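Long-range contacts in glycoside hydrolase family 88 protein (Bacteroides vulgatus, PDB 4Q88), which is functionally uncharacterised but probably acts as a hydrolase on carbohydrate substrates: residues W214-F219 / T242-I247; L136-W141 / H169-V174; P33-F38 / I65-Y70. All blocks are in the same frame, centred on the assembly; numbering follows the deposited sequence.

Interaction 1 is the buried contact of the three: it joins helices 209-225 and 233-249 through apolar and aromatic side chains, with no polar bond. Interactions 2 and 3 are partly buried, and each fastens an interhelical loop to a helix, so backbone carbonyls and waters enter the chemistry. Interaction 2 rests on an aromatic cluster with one bridging water, interaction 3 on an indole lying among carbonyls and on two waters nearer the surface. The first two contacts meet where Phe219 CZ packs 3.8 Å from Leu172 CD2, and Phe219 and Trp139 both touch Met149 of helix 144-159. Interaction 3 stands apart, centre to centre about 30 Å from interaction 1 and 28 Å from interaction 2.

Interaction 1. Residues W214-F219 / T242-I247; sequences WAFAAF and TMAKSI
With its CG anti to the backbone N (chi1 -171°), Phe216 extends its ring from helix 209-225 toward helix 233-249. Met243 and Ile247 answer with the first side-chain torsion that sets CG and CG1, respectively, anti to the carbonyl carbon. The Ile247 chain then runs on with CD1 anti to CA, which brings this methyl over one face of the Phe216 ring, 3.8 Å from its centroid and 18° off the normal. This is a CH-pi contact displaced toward the CG side, where Ile247 CD1 comes within 3.6 Å of Phe216 CG. The far end of the ring abuts the facing helix itself: Phe216 CZ lies 3.9 Å from Ala244 CB, and the small methyl lets the aromatic tip approach the backbone, with Phe216 CE1 3.7 Å from Ala244 N. Met243, a selenomethionine, runs antiparallel to Phe216, its CB meeting Phe216 CD1 at 3.8 Å. Its chain bends at the last torsion, so that CE turns to Ala215 CB at 4.1 Å while SE makes an oblique Met-aromatic contact with Phe219, 4.1 Å from CD2. An alanine at Phe216 would remove the ring that Ile247 CD1 covers and Ala244 abuts, and would probably loosen the packing between the two helices. The segment axes pass 10.8 Å apart at 143°, a wide, roughly antiparallel pairing filled by the phenyl ring and the selenium chain. Phe240 stacks on Phe216 and Phe282 of helix 272-287 meets it edge-to-face, while Ala218 and Phe219 lean on Met149 of helix 144-159. In this six-hairpin alpha/alpha fold, the short strand 186-187 also borders the interface, Tyr187 touching Ala215, Phe219 and Met243, and Leu186 touching Ile247.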
loop_
_atom_site.group_PDB
_atom_site.type_symbol
_atom_site.label_atom_id
_atom_site.label_comp_id
_atom_site.label_asym_id
_atom_site.label_seq_id
_atom_site.Cartn_x
_atom_site.Cartn_y
_atom_site.Cartn_z
ATOM N N TRP A 214 4.260 -2.775 -1.105
ATOM C CA TRP A 214 2.859 -3.007 -0.735
ATOM C C TRP A 214 2.791 -3.867 0.546
ATOM O O TRP A 214 2.076 -3.537 1.519
ATOM C CB TRP A 214 2.098 -3.719 -1.862
ATOM C CG TRP A 214 1.810 -2.939 -3.104
ATOM C CD1 TRP A 214 2.024 -3.378 -4.384
ATOM C CD2 TRP A 214 1.213 -1.632 -3.235
ATOM N NE1 TRP A 214 1.581 -2.458 -5.260
ATOM C CE2 TRP A 214 1.140 -1.353 -4.595
ATOM C CE3 TRP A 214 0.772 -0.664 -2.341
ATOM C CZ2 TRP A 214 0.626 -0.171 -5.081
ATOM C CZ3 TRP A 214 0.279 0.528 -2.847
ATOM C CH2 TRP A 214 0.195 0.744 -4.192
ATOM N N ALA A 215 3.574 -4.954 0.589
ATOM C CA ALA A 215 3.523 -5.865 1.700
ATOM C C ALA A 215 3.975 -5.213 3.007
ATOM O O ALA A 215 3.299 -5.334 4.050
ATOM C CB ALA A 215 4.374 -7.130 1.423
ATOM N N PHE A 216 5.099 -4.499 2.953
ATOM C CA PHE A 216 5.683 -3.867 4.142
ATOM C C PHE A 216 4.755 -2.757 4.684
ATOM O O PHE A 216 4.507 -2.714 5.917
ATOM C CB PHE A 216 7.040 -3.294 3.778
ATOM C CG PHE A 216 7.860 -2.805 4.919
ATOM C CD1 PHE A 216 8.259 -3.631 5.933
ATOM C CD2 PHE A 216 8.398 -1.509 4.872
ATOM C CE1 PHE A 216 9.047 -3.169 6.970
ATOM C CE2 PHE A 216 9.238 -1.070 5.878
ATOM C CZ PHE A 216 9.583 -1.888 6.920
ATOM N N ALA A 217 4.261 -1.890 3.814
ATOM C CA ALA A 217 3.263 -0.856 4.258
ATOM C C ALA A 217 1.962 -1.507 4.779
ATOM O O ALA A 217 1.372 -1.002 5.719
ATOM C CB ALA A 217 2.929 0.080 3.135
ATOM N N ALA A 218 1.551 -2.597 4.142
ATOM C CA ALA A 218 0.408 -3.367 4.626
ATOM C C ALA A 218 0.555 -3.818 6.044
ATOM O O ALA A 218 -0.404 -3.703 6.862
ATOM C CB ALA A 218 0.085 -4.526 3.692
ATOM N N PHE A 219 1.699 -4.399 6.393
ATOM C CA PHE A 219 1.873 -4.873 7.760
ATOM C C PHE A 219 1.857 -3.730 8.732
ATOM O O PHE A 219 1.308 -3.852 9.842
ATOM C CB PHE A 219 3.177 -5.675 7.910
ATOM C CG PHE A 219 3.041 -7.086 7.449
ATOM C CD1 PHE A 219 2.307 -7.975 8.185
ATOM C CD2 PHE A 219 3.589 -7.523 6.273
ATOM C CE1 PHE A 219 2.162 -9.296 7.801
ATOM C CE2 PHE A 219 3.391 -8.819 5.828
ATOM C CZ PHE A 219 2.672 -9.720 6.606
ATOM N N THR A 242 11.459 -8.476 10.421
ATOM C CA THR A 242 12.362 -9.193 9.492
ATOM C C THR A 242 12.416 -8.564 8.132
ATOM O O THR A 242 13.494 -8.429 7.536
ATOM C CB THR A 242 11.880 -10.621 9.360
ATOM O OG1 THR A 242 11.850 -11.243 10.652
ATOM C CG2 THR A 242 12.776 -11.409 8.444
HETATM N N MSE A 243 11.255 -8.152 7.591
HETATM C CA MSE A 243 11.264 -7.459 6.328
HETATM C C MSE A 243 12.015 -6.163 6.417
HETATM O O MSE A 243 12.750 -5.787 5.509
HETATM C CB MSE A 243 9.835 -7.126 5.822
HETATM C CG MSE A 243 8.997 -8.351 5.532
HETATM SE SE MSE A 243 7.355 -7.759 4.616
HETATM C CE MSE A 243 8.145 -7.178 2.902
ATOM N N ALA A 244 11.886 -5.457 7.537
ATOM C CA ALA A 244 12.597 -4.188 7.697
ATOM C C ALA A 244 14.111 -4.373 7.531
ATOM O O ALA A 244 14.790 -3.575 6.842
ATOM C CB ALA A 244 12.308 -3.558 9.081
ATOM N N LYS A 245 14.620 -5.411 8.145
ATOM C CA LYS A 245 16.026 -5.689 8.078
ATOM C C LYS A 245 16.435 -6.060 6.592
ATOM O O LYS A 245 17.492 -5.577 6.078
ATOM C CB LYS A 245 16.373 -6.811 9.016
ATOM C CG LYS A 245 17.861 -7.022 9.134
ATOM C CD LYS A 245 18.230 -7.904 10.313
ATOM C CE LYS A 245 19.749 -7.964 10.446
ATOM N NZ LYS A 245 20.151 -8.999 11.445
ATOM N N SER A 246 15.658 -6.932 5.948
ATOM C CA SER A 246 15.986 -7.337 4.570
ATOM C C SER A 246 15.890 -6.179 3.578
ATOM O O SER A 246 16.719 -6.032 2.603
ATOM C CB SER A 246 15.092 -8.482 4.174
ATOM O OG SER A 246 15.302 -9.562 5.056
ATOM N N ILE A 247 14.868 -5.368 3.774
ATOM C CA ILE A 247 14.678 -4.190 2.915
ATOM C C ILE A 247 15.847 -3.206 3.148
ATOM O O ILE A 247 16.432 -2.660 2.201
ATOM C CB ILE A 247 13.316 -3.543 3.149
ATOM C CG1 ILE A 247 12.178 -4.474 2.721
ATOM C CG2 ILE A 247 13.260 -2.194 2.476
ATOM C CD1 ILE A 247 10.835 -4.069 3.318
#

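Interaction 2. Residues L136-W141 / H169-V174; sequences LDYWHW and HQYLTV
Water 1 is the best-held polar atom here, gripped by three hydrogen bonds that tie the loop to the helix. It donates to Leu136 O at 2.8 Å and to Tyr171 O at 2.9 Å, and it accepts from Trp139 N at 3.0 Å. The Thr175 hydroxyl is hydrogen-bonded to both Tyr171 O and Trp139 O, which must share its single proton. Beside this water lies an aromatic cluster centred on Tyr171, whose CG is anti to the carbonyl carbon. Tyr171 CB sits over one face of the Trp139 six-membered ring, 3.5 Å from its centroid, in a CH-pi contact. From there the Tyr171 ring runs on toward helix 117-132, its edge turned to the Trp139 face with the planes at 73°. Tyr138 extends in much the same direction as Tyr171 and offers its edge to the Tyr171 face in an offset edge-to-face pair, with Tyr138 CD2 3.9 Å from Tyr171 CE1; the Tyr138 hydroxyl bonds to Thr133. Leu136 CD2 lies against the Gln170 amide, 3.3 Å from Gln170 CD in one of its two modelled conformers, while Gln170 OE1 is taken by Lys167. Val174 sets its two methyls against adjacent loop residues, CG1 against Asp137 CB at 3.7 Å and CG2 against Leu136 CB. Direct contact between the segments is mainly apolar and aromatic; polar backbone atoms are joined through one water and the Thr175 hydroxyl, consistent with the loop before helix 144-159 being held by ring packing together with a well-bound water.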
loop_
_atom_site.group_PDB
_atom_site.type_symbol
_atom_site.label_atom_id
_atom_site.label_comp_id
_atom_site.label_asym_id
_atom_site.label_seq_id
_atom_site.Cartn_x
_atom_site.Cartn_y
_atom_site.Cartn_z
ATOM N N LEU A 136 -9.325 -20.211 -0.204
ATOM C CA LEU A 136 -8.375 -19.520 0.613
ATOM C C LEU A 136 -7.346 -18.685 -0.147
ATOM O O LEU A 136 -6.613 -17.944 0.503
ATOM C CB LEU A 136 -7.643 -20.464 1.527
ATOM C CG LEU A 136 -8.538 -21.379 2.412
ATOM C CD1 LEU A 136 -7.702 -22.398 3.154
ATOM C CD2 LEU A 136 -9.356 -20.531 3.367
ATOM N N ASP A 137 -7.204 -18.910 -1.465
ATOM C CA ASP A 137 -6.131 -18.315 -2.223
ATOM C C ASP A 137 -6.569 -17.043 -2.933
ATOM O O ASP A 137 -6.216 -16.783 -4.077
ATOM C CB ASP A 137 -5.538 -19.350 -3.198
ATOM C CG ASP A 137 -6.542 -19.823 -4.240
ATOM O OD1 ASP A 137 -7.764 -19.666 -4.086
ATOM O OD2 ASP A 137 -6.081 -20.350 -5.272
ATOM N N TYR A 138 -7.300 -16.199 -2.226
ATOM C CA TYR A 138 -7.731 -14.929 -2.769
ATOM C C TYR A 138 -6.602 -13.914 -2.997
ATOM O O TYR A 138 -6.767 -13.001 -3.817
ATOM C CB TYR A 138 -8.777 -14.298 -1.845
ATOM C CG TYR A 138 -10.165 -14.951 -1.952
ATOM C CD1 TYR A 138 -11.002 -14.651 -3.040
ATOM C CD2 TYR A 138 -10.643 -15.841 -0.981
ATOM C CE1 TYR A 138 -12.249 -15.229 -3.156
ATOM C CE2 TYR A 138 -11.864 -16.427 -1.095
ATOM C CZ TYR A 138 -12.684 -16.125 -2.174
ATOM O OH TYR A 138 -13.919 -16.694 -2.277
ATOM N N TRP A 139 -5.514 -14.020 -2.227
ATOM C CA TRP A 139 -4.440 -13.006 -2.251
ATOM C C TRP A 139 -3.258 -13.701 -2.943
ATOM O O TRP A 139 -2.226 -14.019 -2.347
ATOM C CB TRP A 139 -4.094 -12.578 -0.800
ATOM C CG TRP A 139 -5.208 -11.908 -0.111
ATOM C CD1 TRP A 139 -6.376 -11.447 -0.673
ATOM C CD2 TRP A 139 -5.265 -11.581 1.265
ATOM N NE1 TRP A 139 -7.161 -10.866 0.289
ATOM C CE2 TRP A 139 -6.503 -10.960 1.492
ATOM C CE3 TRP A 139 -4.388 -11.789 2.352
ATOM C CZ2 TRP A 139 -6.883 -10.487 2.739
ATOM C CZ3 TRP A 139 -4.804 -11.356 3.616
ATOM C CH2 TRP A 139 -6.019 -10.719 3.797
ATOM N N HIS A 140 -3.440 -13.929 -4.228
ATOM C CA HIS A 140 -2.511 -14.730 -5.055
ATOM C C HIS A 140 -1.445 -13.868 -5.786
ATOM O O HIS A 140 -0.718 -14.373 -6.672
ATOM C CB HIS A 140 -3.305 -15.558 -6.137
ATOM C CG HIS A 140 -4.289 -14.742 -6.932
ATOM N ND1 HIS A 140 -3.963 -14.102 -8.107
ATOM C CD2 HIS A 140 -5.597 -14.472 -6.718
ATOM C CE1 HIS A 140 -5.018 -13.442 -8.561
ATOM N NE2 HIS A 140 -6.034 -13.675 -7.750
ATOM N N TRP A 141 -1.387 -12.575 -5.445
ATOM C CA TRP A 141 -0.363 -11.634 -5.945
ATOM C C TRP A 141 0.007 -10.740 -4.777
ATOM O O TRP A 141 -0.865 -10.443 -3.930
ATOM C CB TRP A 141 -0.828 -10.913 -7.225
ATOM C CG TRP A 141 -1.757 -9.798 -7.032
ATOM C CD1 TRP A 141 -1.477 -8.478 -7.234
ATOM C CD2 TRP A 141 -3.148 -9.864 -6.641
ATOM N NE1 TRP A 141 -2.607 -7.705 -6.959
ATOM C CE2 TRP A 141 -3.621 -8.534 -6.554
ATOM C CE3 TRP A 141 -4.007 -10.907 -6.280
ATOM C CZ2 TRP A 141 -4.911 -8.226 -6.143
ATOM C CZ3 TRP A 141 -5.283 -10.597 -5.846
ATOM C CH2 TRP A 141 -5.731 -9.269 -5.815
ATOM N N HIS A 169 -5.384 -13.873 8.792
ATOM C CA HIS A 169 -4.283 -14.802 8.959
ATOM C C HIS A 169 -4.339 -15.955 7.955
ATOM O O HIS A 169 -3.299 -16.332 7.384
ATOM C CB HIS A 169 -4.263 -15.333 10.364
ATOM C CG HIS A 169 -3.053 -16.147 10.681
ATOM N ND1 HIS A 169 -3.087 -17.527 10.692
ATOM C CD2 HIS A 169 -1.788 -15.794 11.003
ATOM C CE1 HIS A 169 -1.877 -17.986 10.966
ATOM N NE2 HIS A 169 -1.077 -16.953 11.190
ATOM N N GLN A 170 -5.536 -16.497 7.725
ATOM C CA GLN A 170 -5.663 -17.644 6.881
ATOM C C GLN A 170 -5.283 -17.295 5.428
ATOM O O GLN A 170 -4.511 -18.018 4.809
ATOM C CB GLN A 170 -7.049 -18.205 6.993
ATOM C CG GLN A 170 -7.215 -19.477 6.225
ATOM C CD GLN A 170 -8.533 -20.148 6.518
ATOM O OE1 GLN A 170 -9.584 -19.505 6.619
ATOM N NE2 GLN A 170 -8.482 -21.454 6.614
ATOM N N TYR A 171 -5.794 -16.169 4.917
ATOM C CA TYR A 171 -5.435 -15.729 3.568
ATOM C C TYR A 171 -3.948 -15.384 3.443
ATOM O O TYR A 171 -3.318 -15.681 2.433
ATOM C CB TYR A 171 -6.310 -14.552 3.106
ATOM C CG TYR A 171 -7.815 -14.799 3.035
ATOM C CD1 TYR A 171 -8.348 -16.082 2.867
ATOM C CD2 TYR A 171 -8.696 -13.741 3.104
ATOM C CE1 TYR A 171 -9.735 -16.297 2.763
ATOM C CE2 TYR A 171 -10.070 -13.937 3.030
ATOM C CZ TYR A 171 -10.592 -15.224 2.858
ATOM O OH TYR A 171 -11.964 -15.417 2.723
ATOM N N LEU A 172 -3.385 -14.723 4.444
ATOM C CA LEU A 172 -1.962 -14.334 4.397
ATOM C C LEU A 172 -1.096 -15.581 4.417
ATOM O O LEU A 172 -0.114 -15.666 3.669
ATOM C CB LEU A 172 -1.609 -13.428 5.549
ATOM C CG LEU A 172 -0.111 -13.260 5.820
ATOM C CD1 LEU A 172 0.507 -12.521 4.659
ATOM C CD2 LEU A 172 0.075 -12.511 7.144
ATOM N N THR A 173 -1.530 -16.605 5.137
ATOM C CA THR A 173 -0.776 -17.871 5.175
ATOM C C THR A 173 -0.661 -18.464 3.795
ATOM O O THR A 173 0.398 -18.989 3.429
ATOM C CB THR A 173 -1.419 -18.881 6.163
ATOM O OG1 THR A 173 -1.325 -18.326 7.460
ATOM C CG2 THR A 173 -0.680 -20.157 6.182
ATOM N N VAL A 174 -1.716 -18.379 2.992
ATOM C CA VAL A 174 -1.677 -18.882 1.633
ATOM C C VAL A 174 -0.763 -18.022 0.735
ATOM O O VAL A 174 0.004 -18.535 -0.081
ATOM C CB VAL A 174 -3.095 -19.044 1.054
ATOM C CG1 VAL A 174 -3.043 -19.472 -0.406
ATOM C CG2 VAL A 174 -3.842 -20.144 1.815
HETATM O O HOH W 1 -4.776 -15.902 -0.015
#

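Interaction 3. Residues P33-F38 / I65-Y70; sequences PQVRSF and IDWADY
Trp67 carries the contact from helix 58-70, its CG anti to the backbone N (chi1 171°), so that the indole reaches along the loop 33-38. At the root, Trp67 CB lies 3.4 Å from Pro33 O. Farther out, Trp67 CD1 has two carbonyl neighbours, with Pro33 O at 3.2 Å near the ring plane and Val35 O, equally close, approaching obliquely. Next along the edge, Trp67 NE1 donates to Arg36 O at 3.2 Å with an N-H...O angle of 163°. That bond lies close to the indole plane, but it strikes the acceptor from above the carbonyl plane, 61° out of it. Val35 O is almost as near to NE1, yet its angle is too poor for a bond; it accepts instead from Asn71 ND2, just as Arg36 O takes a second donor, Asn41 ND2. At the tip, Trp67 CZ2 packs 3.6 Å from Ser37 CA, and His45 stacks on the indole. Toward the surface Tyr70, one turn later, receives the bent Gln34 chain over its ring, with Gln34 CB 3.8 Å from the ring centroid in a CH-pi contact. Gln34 is the centre of an inverse gamma turn, and its amide runs beside Asp66 without a direct bond. Two waters join them: water 3 links Gln34 NE2, at 2.8 Å, to Asp66 OD2, also at 2.8 Å, and water 2 links the same nitrogen to Asp66 O. Asp66 OD1 pairs with Gln62. The chemistry is therefore graded: an indole N-H and polarised C-H groups probably offset the carbonyls clustered around the buried indole, while toward the surface the CH-pi contact of Gln34 with Tyr70 is supplemented by the two water bridges from Gln34 to Asp66.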
loop_
_atom_site.group_PDB
_atom_site.type_symbol
_atom_site.label_atom_id
_atom_site.label_comp_id
_atom_site.label_asym_id
_atom_site.label_seq_id
_atom_site.Cartn_x
_atom_site.Cartn_y
_atom_site.Cartn_z
ATOM N N PRO A 33 -13.030 14.191 -8.404
ATOM C CA PRO A 33 -13.143 12.977 -7.600
ATOM C C PRO A 33 -14.056 11.916 -8.163
ATOM O O PRO A 33 -14.005 10.780 -7.700
ATOM C CB PRO A 33 -13.671 13.477 -6.261
ATOM C CG PRO A 33 -14.296 14.797 -6.540
ATOM C CD PRO A 33 -13.570 15.376 -7.708
ATOM N N GLN A 34 -14.873 12.277 -9.162
ATOM C CA GLN A 34 -15.834 11.361 -9.765
ATOM C C GLN A 34 -15.165 10.466 -10.807
ATOM O O GLN A 34 -15.368 10.591 -12.013
ATOM C CB GLN A 34 -17.017 12.143 -10.386
ATOM C CG GLN A 34 -17.862 12.867 -9.370
ATOM C CD GLN A 34 -17.304 14.219 -8.950
ATOM O OE1 GLN A 34 -16.456 14.764 -9.591
ATOM N NE2 GLN A 34 -17.776 14.737 -7.848
ATOM N N VAL A 35 -14.406 9.505 -10.291
ATOM C CA VAL A 35 -13.776 8.456 -11.044
ATOM C C VAL A 35 -13.984 7.116 -10.296
ATOM O O VAL A 35 -14.372 7.056 -9.104
ATOM C CB VAL A 35 -12.282 8.730 -11.259
ATOM C CG1 VAL A 35 -12.084 9.862 -12.279
ATOM C CG2 VAL A 35 -11.581 8.998 -9.920
ATOM N N ARG A 36 -13.747 6.035 -11.011
ATOM C CA ARG A 36 -14.105 4.718 -10.525
ATOM C C ARG A 36 -13.328 4.322 -9.228
ATOM O O ARG A 36 -12.269 4.883 -8.944
ATOM C CB ARG A 36 -13.848 3.674 -11.611
ATOM C CG ARG A 36 -12.428 3.507 -12.050
ATOM C CD ARG A 36 -12.285 2.369 -13.062
ATOM N NE ARG A 36 -10.929 2.267 -13.498
ATOM C CZ ARG A 36 -10.442 1.330 -14.319
ATOM N NH1 ARG A 36 -11.185 0.352 -14.776
ATOM N NH2 ARG A 36 -9.175 1.374 -14.659
ATOM N N SER A 37 -13.866 3.350 -8.499
ATOM C CA SER A 37 -13.339 2.974 -7.193
ATOM C C SER A 37 -12.256 1.884 -7.311
ATOM O O SER A 37 -11.974 1.242 -6.343
ATOM C CB SER A 37 -14.453 2.508 -6.251
ATOM O OG SER A 37 -15.251 1.486 -6.842
ATOM N N PHE A 38 -11.673 1.689 -8.490
ATOM C CA PHE A 38 -10.647 0.687 -8.732
ATOM C C PHE A 38 -9.356 1.007 -8.022
ATOM O O PHE A 38 -9.186 2.127 -7.554
ATOM C CB PHE A 38 -10.395 0.648 -10.230
ATOM C CG PHE A 38 -9.670 -0.591 -10.741
ATOM C CD1 PHE A 38 -10.028 -1.869 -10.351
ATOM C CD2 PHE A 38 -8.757 -0.456 -11.753
ATOM C CE1 PHE A 38 -9.435 -2.998 -10.911
ATOM C CE2 PHE A 38 -8.135 -1.566 -12.307
ATOM C CZ PHE A 38 -8.490 -2.845 -11.899
ATOM N N ILE A 65 -15.146 11.870 0.211
ATOM C CA ILE A 65 -16.579 11.628 0.346
ATOM C C ILE A 65 -17.223 11.711 -1.033
ATOM O O ILE A 65 -18.050 10.886 -1.383
ATOM C CB ILE A 65 -17.246 12.650 1.299
ATOM C CG1 ILE A 65 -16.779 12.422 2.735
ATOM C CG2 ILE A 65 -18.778 12.611 1.183
ATOM C CD1 ILE A 65 -17.079 13.559 3.690
ATOM N N ASP A 66 -16.813 12.685 -1.830
ATOM C CA ASP A 66 -17.409 12.880 -3.167
ATOM C C ASP A 66 -17.077 11.684 -4.042
ATOM O O ASP A 66 -17.885 11.245 -4.861
ATOM C CB ASP A 66 -16.897 14.180 -3.813
ATOM C CG ASP A 66 -17.489 15.432 -3.204
ATOM O OD1 ASP A 66 -18.369 15.335 -2.313
ATOM O OD2 ASP A 66 -16.971 16.532 -3.545
ATOM N N TRP A 67 -15.868 11.145 -3.894
ATOM C CA TRP A 67 -15.526 9.910 -4.633
ATOM C C TRP A 67 -16.319 8.705 -4.173
ATOM O O TRP A 67 -16.814 7.947 -5.013
ATOM C CB TRP A 67 -14.033 9.625 -4.491
ATOM C CG TRP A 67 -13.508 8.308 -4.990
ATOM C CD1 TRP A 67 -13.251 7.961 -6.283
ATOM C CD2 TRP A 67 -13.023 7.244 -4.180
ATOM N NE1 TRP A 67 -12.642 6.723 -6.340
ATOM C CE2 TRP A 67 -12.505 6.247 -5.054
ATOM C CE3 TRP A 67 -12.996 7.013 -2.802
ATOM C CZ2 TRP A 67 -11.939 5.056 -4.575
ATOM C CZ3 TRP A 67 -12.439 5.833 -2.333
ATOM C CH2 TRP A 67 -11.932 4.860 -3.227
ATOM N N ALA A 68 -16.487 8.539 -2.853
ATOM C CA ALA A 68 -17.257 7.429 -2.352
ATOM C C ALA A 68 -18.737 7.521 -2.780
ATOM O O ALA A 68 -19.340 6.528 -3.155
ATOM C CB ALA A 68 -17.161 7.332 -0.863
ATOM N N ASP A 69 -19.296 8.715 -2.663
ATOM C CA ASP A 69 -20.696 8.988 -3.099
ATOM C C ASP A 69 -20.885 8.620 -4.594
ATOM O O ASP A 69 -21.812 7.902 -4.942
ATOM C CB ASP A 69 -21.022 10.484 -2.861
ATOM C CG ASP A 69 -21.464 10.788 -1.458
ATOM O OD1 ASP A 69 -21.923 9.863 -0.734
ATOM O OD2 ASP A 69 -21.376 11.990 -1.059
ATOM N N TYR A 70 -19.986 9.091 -5.457
ATOM C CA TYR A 70 -20.003 8.811 -6.883
ATOM C C TYR A 70 -20.001 7.295 -7.170
ATOM O O TYR A 70 -20.674 6.801 -8.084
ATOM C CB TYR A 70 -18.804 9.471 -7.591
ATOM C CG TYR A 70 -18.708 9.097 -9.054
ATOM C CD1 TYR A 70 -19.676 9.518 -9.957
ATOM C CD2 TYR A 70 -17.679 8.307 -9.528
ATOM C CE1 TYR A 70 -19.589 9.166 -11.301
ATOM C CE2 TYR A 70 -17.584 7.948 -10.860
ATOM C CZ TYR A 70 -18.546 8.386 -11.736
ATOM O OH TYR A 70 -18.426 8.019 -13.050
HETATM O O HOH W 2 -19.581 12.867 -5.986
HETATM O O HOH W 3 -17.188 17.055 -6.326
#